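Local atomic coordinates of geranylgeranyl pyrophosphate synthetase (PDB entry 1WY0), a protein that probably condenses isopentenyl diphosphate with allylic diphosphates to make geranylgeranyl diphosphate, the C20 precursor of archaeal membrane lipids. Residues V33-A38 / G114-S119; S57-G62 / S324-D329; K201-W206 / E316-L321; Q215-V220 / Y302-A307. One frame throughout, in Å; residues are numbered along the deposited sequence.

All four contacts join parts of one all-helical chain, but in different settings. Contacts 1 and 3 are buried, and contacts 2 and 4 only partly so. Contact 1 stands apart from contacts 3 and 4, on the opposite side of the chain's centre, and is the one that the second subunit reaches. Contacts 3 and 4 both use helix 197-224, at points about 21 Å apart between centres. Contacts 2 and 3 are neighbours that touch: Val61 packs on Leu203, and Ala60 on Leu321. Apolar packing dominates contacts 1, 3 and 4, with an aromatic face met by a leucine methyl in contacts 1 and 3, whereas contact 2 adds a water bridge and a helix cap.

Contact 1 of 4, residues V33-A38 / G114-S119; sequences VLYEAA and GDLLFS
Leu116 lays its CD2 methyl over one face of the Tyr35 ring, a CH-pi contact in which the carbon stands 3.9 Å from the ring centroid and 17° off the normal, displaced toward the rim on the CE1 side. The two side chains cross at about a right angle. The same methyl also takes part in plain apolar packing, touching Leu34 CD2 at 4.1 Å and Ala38 CB at 4.0 Å, so three residues of 33-38 share one branch of Leu116. Leu116 CB points toward the other helix, and CG follows anti to the backbone N (chi1 175°). Beside it, Leu117 CG meets Ala38 CB at 4.2 Å, where the backbones come nearest. The polar end of Tyr35 looks elsewhere, its OH hydrogen-bonding Glu151 of the second subunit. An alanine in place of Tyr35 would probably leave Leu116 CD2 without its aromatic cover and that glutamate of the neighbouring chain without its hydroxyl partner. The axes of 33-38 and 114-119 pass 9.3 Å apart at 75°, a steep crossing between helix 32-40 and helix 107-126 at the dimer interface of the all-helical isoprenyl synthase fold.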
loop_
_atom_site.group_PDB
_atom_site.type_symbol
_atom_site.label_atom_id
_atom_site.label_comp_id
_atom_site.label_asym_id
_atom_site.label_seq_id
_atom_site.Cartn_x
_atom_site.Cartn_y
_atom_site.Cartn_z
ATOM N N VAL A 33 1.710 -16.652 -7.938
ATOM C CA VAL A 33 1.165 -15.647 -8.844
ATOM C C VAL A 33 1.311 -14.234 -8.268
ATOM O O VAL A 33 1.549 -13.258 -8.970
ATOM C CB VAL A 33 -0.312 -15.967 -9.076
ATOM C CG1 VAL A 33 -1.101 -15.777 -7.779
ATOM C CG2 VAL A 33 -0.865 -15.045 -10.144
ATOM N N LEU A 34 1.120 -14.148 -6.943
ATOM C CA LEU A 34 1.304 -12.871 -6.267
ATOM C C LEU A 34 2.785 -12.496 -6.201
ATOM O O LEU A 34 3.167 -11.344 -6.367
ATOM C CB LEU A 34 0.738 -13.003 -4.851
ATOM C CG LEU A 34 1.108 -11.813 -3.964
ATOM C CD1 LEU A 34 0.396 -10.528 -4.389
ATOM C CD2 LEU A 34 0.747 -12.040 -2.498
ATOM N N TYR A 35 3.630 -13.507 -5.918
ATOM C CA TYR A 35 5.036 -13.184 -5.685
ATOM C C TYR A 35 5.817 -13.006 -6.994
ATOM O O TYR A 35 6.848 -12.347 -7.048
ATOM C CB TYR A 35 5.656 -14.314 -4.861
ATOM C CG TYR A 35 5.567 -13.988 -3.413
ATOM C CD1 TYR A 35 6.582 -13.253 -2.804
ATOM C CD2 TYR A 35 4.472 -14.408 -2.657
ATOM C CE1 TYR A 35 6.498 -12.931 -1.458
ATOM C CE2 TYR A 35 4.393 -14.095 -1.308
ATOM C CZ TYR A 35 5.402 -13.365 -0.708
ATOM O OH TYR A 35 5.325 -13.040 0.633
ATOM N N GLU A 36 5.317 -13.619 -8.080
ATOM C CA GLU A 36 5.943 -13.379 -9.376
ATOM C C GLU A 36 5.486 -12.043 -9.957
ATOM O O GLU A 36 6.220 -11.333 -10.633
ATOM C CB GLU A 36 5.561 -14.521 -10.316
ATOM C CG GLU A 36 6.781 -15.303 -10.802
ATOM C CD GLU A 36 7.920 -14.344 -11.061
ATOM O OE1 GLU A 36 7.692 -13.317 -11.683
ATOM O OE2 GLU A 36 9.038 -14.638 -10.639
ATOM N N ALA A 37 4.204 -11.728 -9.696
ATOM C CA ALA A 37 3.691 -10.426 -10.093
ATOM C C ALA A 37 4.461 -9.303 -9.396
ATOM O O ALA A 37 4.883 -8.330 -10.006
ATOM C CB ALA A 37 2.214 -10.358 -9.705
ATOM N N ALA A 38 4.709 -9.517 -8.105
ATOM C CA ALA A 38 5.529 -8.606 -7.302
ATOM C C ALA A 38 6.995 -8.569 -7.761
ATOM O O ALA A 38 7.640 -7.516 -7.740
ATOM C CB ALA A 38 5.468 -9.010 -5.834
ATOM N N GLY A 114 1.450 -4.518 -5.788
ATOM C CA GLY A 114 1.935 -3.234 -5.319
ATOM C C GLY A 114 1.828 -3.196 -3.805
ATOM O O GLY A 114 2.740 -2.734 -3.144
ATOM N N ASP A 115 0.726 -3.691 -3.247
ATOM C CA ASP A 115 0.537 -3.703 -1.794
ATOM C C ASP A 115 1.588 -4.552 -1.098
ATOM O O ASP A 115 2.107 -4.179 -0.046
ATOM C CB ASP A 115 -0.855 -4.247 -1.409
ATOM C CG ASP A 115 -1.970 -3.277 -1.754
ATOM O OD1 ASP A 115 -1.648 -2.094 -2.066
ATOM O OD2 ASP A 115 -3.153 -3.692 -1.696
ATOM N N LEU A 116 1.877 -5.708 -1.670
ATOM C CA LEU A 116 2.860 -6.605 -1.086
ATOM C C LEU A 116 4.228 -5.938 -1.107
ATOM O O LEU A 116 4.983 -6.007 -0.145
ATOM C CB LEU A 116 2.936 -7.926 -1.859
ATOM C CG LEU A 116 4.070 -8.783 -1.265
ATOM C CD1 LEU A 116 3.695 -9.164 0.156
ATOM C CD2 LEU A 116 4.320 -10.007 -2.098
ATOM N N LEU A 117 4.559 -5.326 -2.229
ATOM C CA LEU A 117 5.828 -4.627 -2.359
ATOM C C LEU A 117 5.955 -3.527 -1.303
ATOM O O LEU A 117 7.021 -3.358 -0.719
ATOM C CB LEU A 117 5.958 -4.028 -3.763
ATOM C CG LEU A 117 6.434 -4.994 -4.847
ATOM C CD1 LEU A 117 6.298 -4.338 -6.229
ATOM C CD2 LEU A 117 7.886 -5.400 -4.564
ATOM N N PHE A 118 4.876 -2.786 -1.063
ATOM C CA PHE A 118 4.890 -1.692 -0.071
ATOM C C PHE A 118 5.099 -2.267 1.336
ATOM O O PHE A 118 5.911 -1.767 2.115
ATOM C CB PHE A 118 3.571 -0.894 -0.111
ATOM C CG PHE A 118 3.654 0.464 0.558
ATOM C CD1 PHE A 118 4.856 1.124 0.660
ATOM C CD2 PHE A 118 2.525 1.082 1.083
ATOM C CE1 PHE A 118 4.951 2.368 1.265
ATOM C CE2 PHE A 118 2.617 2.350 1.699
ATOM C CZ PHE A 118 3.836 2.982 1.781
ATOM N N SER A 119 4.344 -3.307 1.651
ATOM C CA SER A 119 4.447 -3.991 2.927
ATOM C C SER A 119 5.881 -4.519 3.127
ATOM O O SER A 119 6.430 -4.459 4.227
ATOM C CB SER A 119 3.458 -5.161 2.949
ATOM O OG SER A 119 3.545 -5.891 4.160
#

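Contact 2 of 4, residues S57-G62 / S324-D329; sequences STEAVG and SKARMD
Ala60 and Ala326 bring their CA atoms to 5.3 Å, where the loop following helix 49-57 comes up against the first turn of helix 325-336. Their methyls meet, CB to CB, at 4.3 Å. The closer contact is made by Glu59, whose CG lies anti to the backbone N (chi1 -178°) and whose chain continues extended, so its aliphatic part passes across the Ala326 methyl with CG 3.5 Å from Ala326 CB. The carboxylate carbon remains over the same methyl, CD lying 3.6 Å from Ala326 CB. Beyond it a water links the two segments: it donates to Glu59 OE1 at 2.7 Å and accepts a weak bond from Ala326 N.

The helix start is organised from within its own segment. Ser324 is the N-cap residue, and its OG accepts from Arg327 N at 3.2 Å along a nearly straight N-H...O line of 174°. One turn further along the helix, Asp329 forms a salt bridge with Arg10 of helix 3-25; its OD2 is 6.1 Å from Glu59 OE2, and the two acids do not touch.

Apolar contact is thus confined to small methyls and the stem of a glutamate, while water and the cap serve the amides of the first turn. The negative charge of Glu59 beside the N-terminal end of a helix would probably be favoured by the helix dipole, and Arg10, paired with Asp329, probably offsets the second acid.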
loop_
_atom_site.group_PDB
_atom_site.type_symbol
_atom_site.label_atom_id
_atom_site.label_comp_id
_atom_site.label_asym_id
_atom_site.label_seq_id
_atom_site.Cartn_x
_atom_site.Cartn_y
_atom_site.Cartn_z
ATOM N N SER A 57 25.449 7.607 0.064
ATOM C CA SER A 57 25.271 8.739 0.965
ATOM C C SER A 57 25.795 8.433 2.355
ATOM O O SER A 57 26.288 9.324 3.049
ATOM C CB SER A 57 23.798 9.136 1.052
ATOM O OG SER A 57 23.416 9.904 -0.076
ATOM N N THR A 58 25.690 7.174 2.761
ATOM C CA THR A 58 26.210 6.783 4.066
ATOM C C THR A 58 27.742 6.777 4.086
ATOM O O THR A 58 28.381 6.706 5.127
ATOM C CB THR A 58 25.677 5.387 4.397
ATOM O OG1 THR A 58 24.248 5.432 4.446
ATOM C CG2 THR A 58 26.203 4.931 5.760
ATOM N N GLU A 59 28.330 6.813 2.875
ATOM C CA GLU A 59 29.787 6.819 2.783
ATOM C C GLU A 59 30.339 8.243 2.696
ATOM O O GLU A 59 31.496 8.516 2.990
ATOM C CB GLU A 59 30.190 6.024 1.537
ATOM C CG GLU A 59 31.709 5.930 1.373
ATOM C CD GLU A 59 32.033 5.078 0.167
ATOM O OE1 GLU A 59 33.194 5.022 -0.218
ATOM O OE2 GLU A 59 31.118 4.467 -0.380
ATOM N N ALA A 60 29.475 9.162 2.234
ATOM C CA ALA A 60 29.906 10.545 2.102
ATOM C C ALA A 60 29.880 11.267 3.448
ATOM O O ALA A 60 30.247 12.427 3.575
ATOM C CB ALA A 60 28.962 11.245 1.127
ATOM N N VAL A 61 29.387 10.540 4.469
ATOM C CA VAL A 61 29.235 11.159 5.778
ATOM C C VAL A 61 30.073 10.462 6.854
ATOM O O VAL A 61 30.789 11.089 7.625
ATOM C CB VAL A 61 27.753 11.119 6.155
ATOM C CG1 VAL A 61 26.963 12.062 5.249
ATOM C CG2 VAL A 61 27.210 9.710 6.005
ATOM N N GLY A 62 29.932 9.123 6.919
ATOM C CA GLY A 62 30.631 8.374 7.957
ATOM C C GLY A 62 31.356 7.152 7.392
ATOM O O GLY A 62 32.572 7.023 7.471
ATOM N N SER A 324 35.637 12.682 -0.913
ATOM C CA SER A 324 35.782 11.240 -1.011
ATOM C C SER A 324 35.309 10.809 -2.395
ATOM O O SER A 324 34.807 11.607 -3.169
ATOM C CB SER A 324 34.883 10.607 0.054
ATOM O OG SER A 324 33.545 11.089 -0.106
ATOM N N LYS A 325 35.514 9.526 -2.729
ATOM C CA LYS A 325 35.019 9.075 -4.028
ATOM C C LYS A 325 33.505 8.864 -3.975
ATOM O O LYS A 325 32.819 8.731 -4.980
ATOM C CB LYS A 325 35.716 7.771 -4.408
ATOM C CG LYS A 325 37.208 7.967 -4.693
ATOM C CD LYS A 325 37.535 7.904 -6.185
ATOM C CE LYS A 325 39.034 7.759 -6.453
ATOM N NZ LYS A 325 39.268 7.844 -7.891
ATOM N N ALA A 326 32.991 8.801 -2.732
ATOM C CA ALA A 326 31.553 8.685 -2.562
ATOM C C ALA A 326 30.854 9.987 -2.948
ATOM O O ALA A 326 30.039 10.034 -3.861
ATOM C CB ALA A 326 31.273 8.367 -1.092
ATOM N N ARG A 327 31.329 11.089 -2.378
ATOM C CA ARG A 327 30.873 12.395 -2.826
ATOM C C ARG A 327 31.103 12.534 -4.320
ATOM O O ARG A 327 30.317 13.168 -5.024
ATOM C CB ARG A 327 31.604 13.522 -2.098
ATOM C CG ARG A 327 31.082 14.888 -2.506
ATOM C CD ARG A 327 32.186 15.865 -2.874
ATOM N NE ARG A 327 32.608 16.659 -1.727
ATOM C CZ ARG A 327 33.373 17.743 -1.808
ATOM N NH1 ARG A 327 33.804 18.169 -2.989
ATOM N NH2 ARG A 327 33.695 18.408 -0.707
ATOM N N MET A 328 32.185 11.932 -4.797
ATOM C CA MET A 328 32.522 11.981 -6.213
ATOM C C MET A 328 31.397 11.367 -7.048
ATOM O O MET A 328 30.875 11.995 -7.973
ATOM C CB MET A 328 33.835 11.230 -6.459
ATOM C CG MET A 328 34.291 11.231 -7.906
ATOM S SD MET A 328 34.354 12.901 -8.567
ATOM C CE MET A 328 36.076 13.352 -8.200
ATOM N N ASP A 329 31.019 10.139 -6.714
ATOM C CA ASP A 329 29.960 9.463 -7.447
ATOM C C ASP A 329 28.645 10.239 -7.402
ATOM O O ASP A 329 27.937 10.324 -8.405
ATOM C CB ASP A 329 29.760 8.047 -6.907
ATOM C CG ASP A 329 30.979 7.167 -7.119
ATOM O OD1 ASP A 329 31.599 7.248 -8.202
ATOM O OD2 ASP A 329 31.313 6.383 -6.209
HETATM O O HOH W 1 34.392 7.119 -1.394
#

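Contact 3 of 4, residues K201-W206 / E316-L321; sequences KALSSW and EALRIL
Leu318, in the segment joining helix 299-315 to helix 325-336, packs against helix 197-224 within the helical bundle of the polyprenyl synthetase family. Its main partner is aromatic. Leu318 CD1 lies over one face of the Trp206 indole, 3.7 Å from the centroid of the five-membered ring and 20° off its normal, in a CH-pi contact displaced toward the CD1 and NE1 rim. Trp206 CG is anti to the backbone N (chi1 178°), on the side of its helix that faces 316-321. The indole NE1 hydrogen-bonds Asn315 OD1 at the end of helix 299-315, and this bond helps to fix the rotation of the ring. An alanine in place of Trp206 would probably open a gap beneath Leu318 CD1 and leave Asn315 OD1 without its indole donor.

The apolar contacts continue along the helix. Leu203 CD2 touches Leu318 CD2 at 3.8 Å and Leu321 CD2 at 4.0 Å, its side chain crossing both leucines at about a right angle. Leu330 of helix 325-336 packs on Leu203, Trp206 and Leu318, tying this layer to the final helix.

Small residues let the backbones close in where Ala202 faces Ala317. Ala202 CB lies only 3.2 Å from Ala317 O, a tight approach of methyl to carbonyl. The Ala317 methyl in turn meets Ser205. That hydroxyl is bonded within its own helix: Ser205 OG donates to Ala202 O at 2.6 Å from 37° out of the carbonyl plane, on the same face from which Trp206 N also reaches that oxygen.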
loop_
_atom_site.group_PDB
_atom_site.type_symbol
_atom_site.label_atom_id
_atom_site.label_comp_id
_atom_site.label_asym_id
_atom_site.label_seq_id
_atom_site.Cartn_x
_atom_site.Cartn_y
_atom_site.Cartn_z
ATOM N N LYS A 201 21.232 17.860 5.925
ATOM C CA LYS A 201 20.490 18.904 5.227
ATOM C C LYS A 201 21.044 19.147 3.821
ATOM O O LYS A 201 20.350 19.605 2.923
ATOM C CB LYS A 201 20.571 20.191 6.049
ATOM C CG LYS A 201 19.370 21.108 5.804
ATOM C CD LYS A 201 19.706 22.579 6.054
ATOM C CE LYS A 201 19.439 23.458 4.828
ATOM N NZ LYS A 201 20.708 23.949 4.291
ATOM N N ALA A 202 22.346 18.835 3.681
ATOM C CA ALA A 202 22.987 18.987 2.383
ATOM C C ALA A 202 22.677 17.798 1.468
ATOM O O ALA A 202 22.448 17.934 0.270
ATOM C CB ALA A 202 24.493 19.091 2.620
ATOM N N LEU A 203 22.673 16.602 2.047
ATOM C CA LEU A 203 22.363 15.391 1.303
ATOM C C LEU A 203 20.910 15.425 0.843
ATOM O O LEU A 203 20.609 15.126 -0.313
ATOM C CB LEU A 203 22.602 14.157 2.175
ATOM C CG LEU A 203 24.065 13.735 2.334
ATOM C CD1 LEU A 203 24.178 12.614 3.360
ATOM C CD2 LEU A 203 24.607 13.282 0.983
ATOM N N SER A 204 20.023 15.806 1.758
ATOM C CA SER A 204 18.595 15.905 1.484
ATOM C C SER A 204 18.315 16.859 0.331
ATOM O O SER A 204 17.532 16.543 -0.564
ATOM C CB SER A 204 17.856 16.402 2.725
ATOM O OG SER A 204 18.230 15.671 3.878
ATOM N N SER A 205 18.958 18.027 0.366
ATOM C CA SER A 205 18.785 19.056 -0.659
ATOM C C SER A 205 19.263 18.580 -2.024
ATOM O O SER A 205 18.713 18.955 -3.062
ATOM C CB SER A 205 19.557 20.312 -0.263
ATOM O OG SER A 205 20.947 20.040 -0.240
ATOM N N TRP A 206 20.302 17.759 -2.008
ATOM C CA TRP A 206 20.844 17.167 -3.228
ATOM C C TRP A 206 19.898 16.120 -3.821
ATOM O O TRP A 206 19.721 16.009 -5.025
ATOM C CB TRP A 206 22.189 16.526 -2.884
ATOM C CG TRP A 206 22.759 15.861 -4.073
ATOM C CD1 TRP A 206 23.649 16.426 -5.014
ATOM C CD2 TRP A 206 22.567 14.481 -4.467
ATOM N NE1 TRP A 206 24.043 15.535 -5.961
ATOM C CE2 TRP A 206 23.345 14.267 -5.631
ATOM C CE3 TRP A 206 21.808 13.432 -3.947
ATOM C CZ2 TRP A 206 23.350 13.026 -6.241
ATOM C CZ3 TRP A 206 21.817 12.188 -4.559
ATOM C CH2 TRP A 206 22.587 11.988 -5.717
ATOM N N GLU A 316 26.559 21.745 -5.624
ATOM C CA GLU A 316 27.111 22.884 -4.895
ATOM C C GLU A 316 26.634 22.853 -3.444
ATOM O O GLU A 316 26.953 23.737 -2.654
ATOM C CB GLU A 316 26.678 24.205 -5.545
ATOM C CG GLU A 316 25.966 25.188 -4.616
ATOM C CD GLU A 316 25.191 26.264 -5.363
ATOM O OE1 GLU A 316 25.372 26.372 -6.596
ATOM O OE2 GLU A 316 24.413 27.008 -4.719
ATOM N N ALA A 317 25.858 21.832 -3.101
ATOM C CA ALA A 317 25.350 21.687 -1.743
ATOM C C ALA A 317 26.095 20.555 -1.064
ATOM O O ALA A 317 26.049 20.414 0.153
ATOM C CB ALA A 317 23.857 21.395 -1.767
ATOM N N LEU A 318 26.782 19.747 -1.865
ATOM C CA LEU A 318 27.572 18.628 -1.345
ATOM C C LEU A 318 28.986 19.097 -0.995
ATOM O O LEU A 318 29.800 18.393 -0.407
ATOM C CB LEU A 318 27.628 17.529 -2.415
ATOM C CG LEU A 318 26.354 16.682 -2.482
ATOM C CD1 LEU A 318 26.539 15.424 -3.338
ATOM C CD2 LEU A 318 25.884 16.202 -1.110
ATOM N N ARG A 319 29.271 20.336 -1.438
ATOM C CA ARG A 319 30.537 20.980 -1.118
ATOM C C ARG A 319 30.857 20.867 0.374
ATOM O O ARG A 319 31.997 20.809 0.805
ATOM C CB ARG A 319 30.345 22.454 -1.450
ATOM C CG ARG A 319 31.435 23.023 -2.348
ATOM C CD ARG A 319 30.842 23.945 -3.418
ATOM N NE ARG A 319 31.628 23.868 -4.650
ATOM C CZ ARG A 319 31.393 22.829 -5.468
ATOM N NH1 ARG A 319 30.467 21.935 -5.162
ATOM N NH2 ARG A 319 32.108 22.699 -6.587
ATOM N N ILE A 320 29.772 20.877 1.170
ATOM C CA ILE A 320 29.907 20.904 2.617
ATOM C C ILE A 320 30.548 19.623 3.172
ATOM O O ILE A 320 31.166 19.603 4.231
ATOM C CB ILE A 320 28.501 21.071 3.190
ATOM C CG1 ILE A 320 27.937 22.444 2.801
ATOM C CG2 ILE A 320 28.543 20.981 4.720
ATOM C CD1 ILE A 320 28.820 23.597 3.275
ATOM N N LEU A 321 30.330 18.516 2.434
ATOM C CA LEU A 321 30.899 17.238 2.847
ATOM C C LEU A 321 32.370 17.129 2.450
ATOM O O LEU A 321 32.849 17.826 1.564
ATOM C CB LEU A 321 30.099 16.126 2.175
ATOM C CG LEU A 321 28.829 15.775 2.940
ATOM C CD1 LEU A 321 27.770 16.868 2.834
ATOM C CD2 LEU A 321 28.174 14.482 2.445
#

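Contact 4 of 4, residues Q215-V220 / Y302-A307; sequences QIWDDV and YAAEIA
Ile216 and Ala303 mark a partly buried, almost purely apolar packing of two roughly antiparallel helices, 197-224 and 299-315, in the all-alpha fold of the isoprenyl diphosphate synthases. The axes of 215-220 and 302-307 approach to 9.0 Å at 151°, and Ala303, Ala304 and Ala307 turn small methyls, and in places backbone atoms, to the larger side chains opposite.

Ile216 does the central work with two branches. Its CG2, anti to the backbone N (with chi1, to CG1, at -67°), fits between two alanines one helical turn apart, 3.9 Å from both Ala303 CB and Ala307 CB, and rests against the Ala303 carbonyl oxygen as well. Its CD1 reaches Ile306 CG2 at 4.1 Å. One turn on, Val220 CG2 touches Ala303 CB at 4.1 Å.

Trp217 closes another part of the interface. The benzene part of its indole comes obliquely to the alanines, with CZ3 at 4.0 Å from Ala304 CB and CE3 near Ala307 CB. The indole NE1 points to a different element, hydrogen-bonding Arg340 O near the C-terminus.

Gln215, Asp218 and Asp219 match the sequence signature of the second aspartate-rich motif, which in relatives of this family takes part in binding magnesium and diphosphate. Asp219 OD1 forms a salt bridge with Lys242, and Gln215 NE2 donates to that same oxygen at 3.0 Å, from 43° above the carboxylate plane.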
loop_
_atom_site.group_PDB
_atom_site.type_symbol
_atom_site.label_atom_id
_atom_site.label_comp_id
_atom_site.label_asym_id
_atom_site.label_seq_id
_atom_site.Cartn_x
_atom_site.Cartn_y
_atom_site.Cartn_z
ATOM N N GLN A 215 13.491 13.833 -13.750
ATOM C CA GLN A 215 12.228 13.756 -14.463
ATOM C C GLN A 215 12.101 14.876 -15.494
ATOM O O GLN A 215 11.689 14.636 -16.625
ATOM C CB GLN A 215 11.052 13.805 -13.484
ATOM C CG GLN A 215 9.717 13.533 -14.158
ATOM C CD GLN A 215 9.716 12.192 -14.878
ATOM O OE1 GLN A 215 9.902 11.147 -14.255
ATOM N NE2 GLN A 215 9.527 12.219 -16.193
ATOM N N ILE A 216 12.462 16.097 -15.113
ATOM C CA ILE A 216 12.383 17.224 -16.041
ATOM C C ILE A 216 13.239 16.979 -17.280
ATOM O O ILE A 216 12.830 17.293 -18.395
ATOM C CB ILE A 216 12.852 18.547 -15.383
ATOM C CG1 ILE A 216 11.874 18.973 -14.284
ATOM C CG2 ILE A 216 12.969 19.648 -16.454
ATOM C CD1 ILE A 216 12.434 20.066 -13.381
ATOM N N TRP A 217 14.428 16.419 -17.084
ATOM C CA TRP A 217 15.321 16.138 -18.201
ATOM C C TRP A 217 14.758 15.020 -19.085
ATOM O O TRP A 217 14.973 15.011 -20.301
ATOM C CB TRP A 217 16.714 15.758 -17.681
ATOM C CG TRP A 217 17.754 15.697 -18.758
ATOM C CD1 TRP A 217 18.333 14.576 -19.287
ATOM C CD2 TRP A 217 18.333 16.811 -19.448
ATOM N NE1 TRP A 217 19.241 14.926 -20.264
ATOM C CE2 TRP A 217 19.259 16.292 -20.382
ATOM C CE3 TRP A 217 18.160 18.200 -19.366
ATOM C CZ2 TRP A 217 20.011 17.114 -21.231
ATOM C CZ3 TRP A 217 18.911 19.021 -20.210
ATOM C CH2 TRP A 217 19.826 18.470 -21.131
ATOM N N ASP A 218 14.045 14.074 -18.481
ATOM C CA ASP A 218 13.443 12.990 -19.252
ATOM C C ASP A 218 12.372 13.562 -20.156
ATOM O O ASP A 218 12.272 13.183 -21.323
ATOM C CB ASP A 218 12.818 11.933 -18.336
ATOM C CG ASP A 218 13.825 10.919 -17.867
ATOM O OD1 ASP A 218 15.005 11.038 -18.269
ATOM O OD2 ASP A 218 13.444 10.003 -17.104
ATOM N N ASP A 219 11.566 14.470 -19.613
ATOM C CA ASP A 219 10.516 15.097 -20.397
ATOM C C ASP A 219 11.121 15.890 -21.546
ATOM O O ASP A 219 10.559 15.928 -22.638
ATOM C CB ASP A 219 9.653 15.998 -19.511
ATOM C CG ASP A 219 8.885 15.207 -18.455
ATOM O OD1 ASP A 219 8.823 13.969 -18.589
ATOM O OD2 ASP A 219 8.337 15.815 -17.507
ATOM N N VAL A 220 12.274 16.511 -21.298
ATOM C CA VAL A 220 12.972 17.294 -22.317
ATOM C C VAL A 220 13.455 16.387 -23.445
ATOM O O VAL A 220 13.264 16.682 -24.617
ATOM C CB VAL A 220 14.219 18.010 -21.736
ATOM C CG1 VAL A 220 15.121 18.479 -22.872
ATOM C CG2 VAL A 220 13.795 19.201 -20.875
ATOM N N TYR A 302 13.714 26.420 -21.547
ATOM C CA TYR A 302 13.411 26.844 -20.187
ATOM C C TYR A 302 13.560 25.685 -19.205
ATOM O O TYR A 302 14.296 25.788 -18.226
ATOM C CB TYR A 302 11.981 27.379 -20.105
ATOM C CG TYR A 302 11.482 27.573 -18.687
ATOM C CD1 TYR A 302 11.797 28.723 -17.961
ATOM C CD2 TYR A 302 10.703 26.594 -18.066
ATOM C CE1 TYR A 302 11.350 28.888 -16.645
ATOM C CE2 TYR A 302 10.253 26.743 -16.763
ATOM C CZ TYR A 302 10.581 27.890 -16.055
ATOM O OH TYR A 302 10.166 28.018 -14.754
ATOM N N ALA A 303 12.848 24.589 -19.471
ATOM C CA ALA A 303 12.890 23.409 -18.610
ATOM C C ALA A 303 14.294 22.811 -18.529
ATOM O O ALA A 303 14.718 22.325 -17.472
ATOM C CB ALA A 303 11.896 22.361 -19.111
ATOM N N ALA A 304 15.019 22.845 -19.644
ATOM C CA ALA A 304 16.383 22.318 -19.670
ATOM C C ALA A 304 17.261 23.082 -18.674
ATOM O O ALA A 304 18.052 22.487 -17.933
ATOM C CB ALA A 304 16.962 22.431 -21.078
ATOM N N GLU A 305 17.106 24.403 -18.656
ATOM C CA GLU A 305 17.883 25.260 -17.764
ATOM C C GLU A 305 17.527 25.022 -16.310
ATOM O O GLU A 305 18.406 24.958 -15.453
ATOM C CB GLU A 305 17.657 26.736 -18.108
ATOM C CG GLU A 305 18.307 27.157 -19.406
ATOM C CD GLU A 305 19.407 26.203 -19.837
ATOM O OE1 GLU A 305 20.387 26.033 -19.082
ATOM O OE2 GLU A 305 19.282 25.615 -20.935
ATOM N N ILE A 306 16.235 24.901 -16.030
ATOM C CA ILE A 306 15.800 24.651 -14.667
ATOM C C ILE A 306 16.453 23.378 -14.156
ATOM O O ILE A 306 16.962 23.332 -13.036
ATOM C CB ILE A 306 14.275 24.497 -14.591
ATOM C CG1 ILE A 306 13.619 25.862 -14.772
ATOM C CG2 ILE A 306 13.873 23.876 -13.271
ATOM C CD1 ILE A 306 14.221 26.948 -13.885
ATOM N N ALA A 307 16.440 22.345 -14.993
ATOM C CA ALA A 307 17.035 21.065 -14.630
ATOM C C ALA A 307 18.527 21.219 -14.333
ATOM O O ALA A 307 19.019 20.716 -13.319
ATOM C CB ALA A 307 16.826 20.060 -15.754
#